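Local coordinates for chitin elicitor-binding protein (PDB 5JCD) that binds chitin oligosaccharide elicitors at the cell surface of rice and takes part in transducing that signal for defence responses, at residues V151-T157 with P180-G186. Numbering follows the deposited sequence.
Sequences VGKGENT and PTKLQMG. With NAG (2-acetamido-2-deoxy-beta-D-glucopyranose), chain D.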
loop_
_atom_site.group_PDB
_atom_site.type_symbol
_atom_site.label_atom_id
_atom_site.label_comp_id
_atom_site.label_asym_id
_atom_site.label_seq_id
_atom_site.Cartn_x
_atom_site.Cartn_y
_atom_site.Cartn_z
ATOM N N VAL A 151 -6.000 5.558 -7.656
ATOM C CA VAL A 151 -7.157 5.990 -8.426
ATOM C C VAL A 151 -7.110 5.480 -9.876
ATOM O O VAL A 151 -6.103 5.620 -10.599
ATOM C CB VAL A 151 -7.263 7.537 -8.459
ATOM C CG1 VAL A 151 -8.325 7.960 -9.436
ATOM C CG2 VAL A 151 -7.536 8.117 -7.060
ATOM N N GLY A 152 -8.207 4.868 -10.284
ATOM C CA GLY A 152 -8.376 4.378 -11.633
ATOM C C GLY A 152 -8.812 5.467 -12.593
ATOM O O GLY A 152 -9.304 6.510 -12.174
ATOM N N LYS A 153 -8.606 5.236 -13.883
ATOM C CA LYS A 153 -9.002 6.200 -14.901
ATOM C C LYS A 153 -10.516 6.361 -14.975
ATOM O O LYS A 153 -11.253 5.383 -15.069
ATOM C CB LYS A 153 -8.441 5.780 -16.264
ATOM C CG LYS A 153 -9.330 6.076 -17.462
ATOM C CD LYS A 153 -8.500 6.197 -18.739
ATOM C CE LYS A 153 -7.690 7.506 -18.756
ATOM N NZ LYS A 153 -8.378 8.626 -19.496
ATOM N N GLY A 154 -10.959 7.615 -14.961
ATOM C CA GLY A 154 -12.367 7.937 -15.047
ATOM C C GLY A 154 -13.045 7.896 -13.690
ATOM O O GLY A 154 -14.210 8.197 -13.594
ATOM N N GLU A 155 -12.309 7.563 -12.634
ATOM C CA GLU A 155 -12.895 7.521 -11.302
ATOM C C GLU A 155 -13.090 8.900 -10.647
ATOM O O GLU A 155 -12.400 9.872 -10.963
ATOM C CB GLU A 155 -12.087 6.587 -10.388
ATOM C CG GLU A 155 -12.250 5.107 -10.766
ATOM C CD GLU A 155 -11.410 4.117 -9.941
ATOM O OE1 GLU A 155 -10.571 4.527 -9.104
ATOM O OE2 GLU A 155 -11.589 2.898 -10.155
ATOM N N ASN A 156 -14.053 8.968 -9.738
ATOM C CA ASN A 156 -14.308 10.174 -8.969
ATOM C C ASN A 156 -14.332 9.871 -7.459
ATOM O O ASN A 156 -14.489 8.725 -7.048
ATOM C CB ASN A 156 -15.602 10.857 -9.431
ATOM C CG ASN A 156 -16.813 9.937 -9.373
ATOM O OD1 ASN A 156 -17.326 9.644 -8.289
ATOM N ND2 ASN A 156 -17.299 9.514 -10.550
ATOM N N THR A 157 -14.177 10.898 -6.640
ATOM C CA THR A 157 -14.061 10.703 -5.202
ATOM C C THR A 157 -15.377 10.239 -4.592
ATOM O O THR A 157 -15.393 9.570 -3.558
ATOM C CB THR A 157 -13.594 12.005 -4.508
ATOM O OG1 THR A 157 -14.401 13.096 -4.963
ATOM C CG2 THR A 157 -12.158 12.316 -4.881
ATOM N N PRO A 180 -11.960 17.923 -6.068
ATOM C CA PRO A 180 -12.263 16.555 -6.509
ATOM C C PRO A 180 -12.067 16.392 -8.005
ATOM O O PRO A 180 -11.593 15.336 -8.431
ATOM C CB PRO A 180 -13.752 16.393 -6.161
ATOM C CG PRO A 180 -13.953 17.320 -4.993
ATOM C CD PRO A 180 -13.046 18.493 -5.249
ATOM N N THR A 181 -12.445 17.401 -8.791
ATOM C CA THR A 181 -12.395 17.285 -10.254
ATOM C C THR A 181 -10.975 17.145 -10.757
ATOM O O THR A 181 -10.744 16.729 -11.884
ATOM C CB THR A 181 -13.080 18.477 -10.969
ATOM O OG1 THR A 181 -12.344 19.680 -10.715
ATOM C CG2 THR A 181 -14.518 18.629 -10.476
ATOM N N LYS A 182 -10.021 17.493 -9.911
ATOM C CA LYS A 182 -8.607 17.439 -10.277
ATOM C C LYS A 182 -7.997 16.075 -9.991
ATOM O O LYS A 182 -6.788 15.907 -10.108
ATOM C CB LYS A 182 -7.823 18.504 -9.510
ATOM C CG LYS A 182 -8.306 19.930 -9.729
ATOM C CD LYS A 182 -8.051 20.447 -11.134
ATOM C CE LYS A 182 -8.330 21.946 -11.196
ATOM N NZ LYS A 182 -8.633 22.524 -9.839
ATOM N N LEU A 183 -8.826 15.112 -9.585
ATOM C CA LEU A 183 -8.350 13.766 -9.237
ATOM C C LEU A 183 -7.560 13.172 -10.406
ATOM O O LEU A 183 -8.055 13.099 -11.514
ATOM C CB LEU A 183 -9.536 12.846 -8.906
ATOM C CG LEU A 183 -9.254 11.591 -8.084
ATOM C CD1 LEU A 183 -8.911 11.987 -6.674
ATOM C CD2 LEU A 183 -10.410 10.602 -8.088
ATOM N N GLN A 184 -6.327 12.755 -10.167
ATOM C CA GLN A 184 -5.554 12.112 -11.223
ATOM C C GLN A 184 -5.516 10.597 -11.160
ATOM O O GLN A 184 -5.532 9.993 -10.083
ATOM C CB GLN A 184 -4.140 12.662 -11.237
ATOM C CG GLN A 184 -4.072 13.997 -11.907
ATOM C CD GLN A 184 -2.710 14.589 -11.838
ATOM O OE1 GLN A 184 -1.807 14.016 -11.230
ATOM N NE2 GLN A 184 -2.523 15.722 -12.510
ATOM N N MET A 185 -5.467 9.992 -12.337
ATOM C CA MET A 185 -5.220 8.571 -12.443
ATOM C C MET A 185 -3.877 8.266 -11.768
ATOM O O MET A 185 -2.896 8.976 -11.964
ATOM C CB MET A 185 -5.186 8.172 -13.903
ATOM C CG MET A 185 -4.979 6.688 -14.145
ATOM S SD MET A 185 -4.626 6.347 -15.881
ATOM C CE MET A 185 -4.839 4.566 -15.971
ATOM N N GLY A 186 -3.855 7.240 -10.920
ATOM C CA GLY A 186 -2.623 6.831 -10.277
ATOM C C GLY A 186 -2.298 7.625 -9.024
ATOM O O GLY A 186 -1.358 7.295 -8.318
HETATM C C1 NAG D . -18.518 8.717 -10.510
HETATM C C2 NAG D . -19.662 9.451 -11.219
HETATM C C3 NAG D . -20.912 8.576 -11.284
HETATM C C4 NAG D . -20.551 7.321 -12.070
HETATM C C5 NAG D . -19.443 6.601 -11.308
HETATM C C6 NAG D . -19.036 5.269 -11.959
HETATM C C7 NAG D . -19.366 11.822 -11.113
HETATM C C8 NAG D . -19.498 13.078 -10.301
HETATM N N2 NAG D . -19.923 10.731 -10.596
HETATM O O3 NAG D . -21.995 9.280 -11.861
HETATM O O4 NAG D . -21.659 6.464 -12.256
HETATM O O5 NAG D . -18.319 7.458 -11.154
HETATM O O6 NAG D . -18.418 5.423 -13.227
HETATM O O7 NAG D . -18.764 11.815 -12.194
HETATM O O HOH W 1 -13.235 13.221 -8.262
#
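Two loops of the second LysM repeat meet here, and together they carry chitin-binding residues: Gly154 in 151-157, and Leu183, Gln184 and Met185 in 180-186. Leu183 fills the gap between them. With chi1 t and chi2 p, Leu183 sets CD2 3.6 Å from Val151 CG1 and CD1 3.7 Å from Thr157 CG2. Leu183 CD2 also lies 3.6 Å from Glu155 O. Val151, also t, points toward the opposite loop, and its CB lies 3.4 Å from Gln184 O. One direct hydrogen bond joins the backbones, from Gly186 N to Val151 O (2.8 Å). Met185 is extended, with all three chi angles t, and its CE reaches Lys153 CB at 3.8 Å. Lys153 NZ lies farther off, 5.7 Å from Met185 SD.

Residues 152-155 form a type II turn. Gly154 has positive phi, where a CB would collide with Lys153 O. The turn brings Gly152 N near the Glu155 side chain (chi1 m, chi2 t), whose OE1 accepts from it at 2.7 Å and is also hydrogen-bonded to Tyr149 OH. Asn156 takes the p rotamer at the N-cap of helix 157-163. Its OD1 accepts from Ala159 N, while Asn156 ND2 carries the N-linked NAG (1.5 Å to NAG C1). A water bridges Thr157 N (3.0 Å) and Pro180 O (2.7 Å). Thr157 OG1, 3.6 Å from Pro180 CB, is hydrogen-bonded to Glu168.

Antiparallel strands 145-150 and 188-193, with helices 157-163 and 168-174 between them, make the beta-alpha-alpha-beta LysM fold. The two loops are its strand-helix connections, side by side. Val151, Glu155 and Leu183 touch Ile160 of the first helix; Thr157 and Pro180 touch Leu172 of the second.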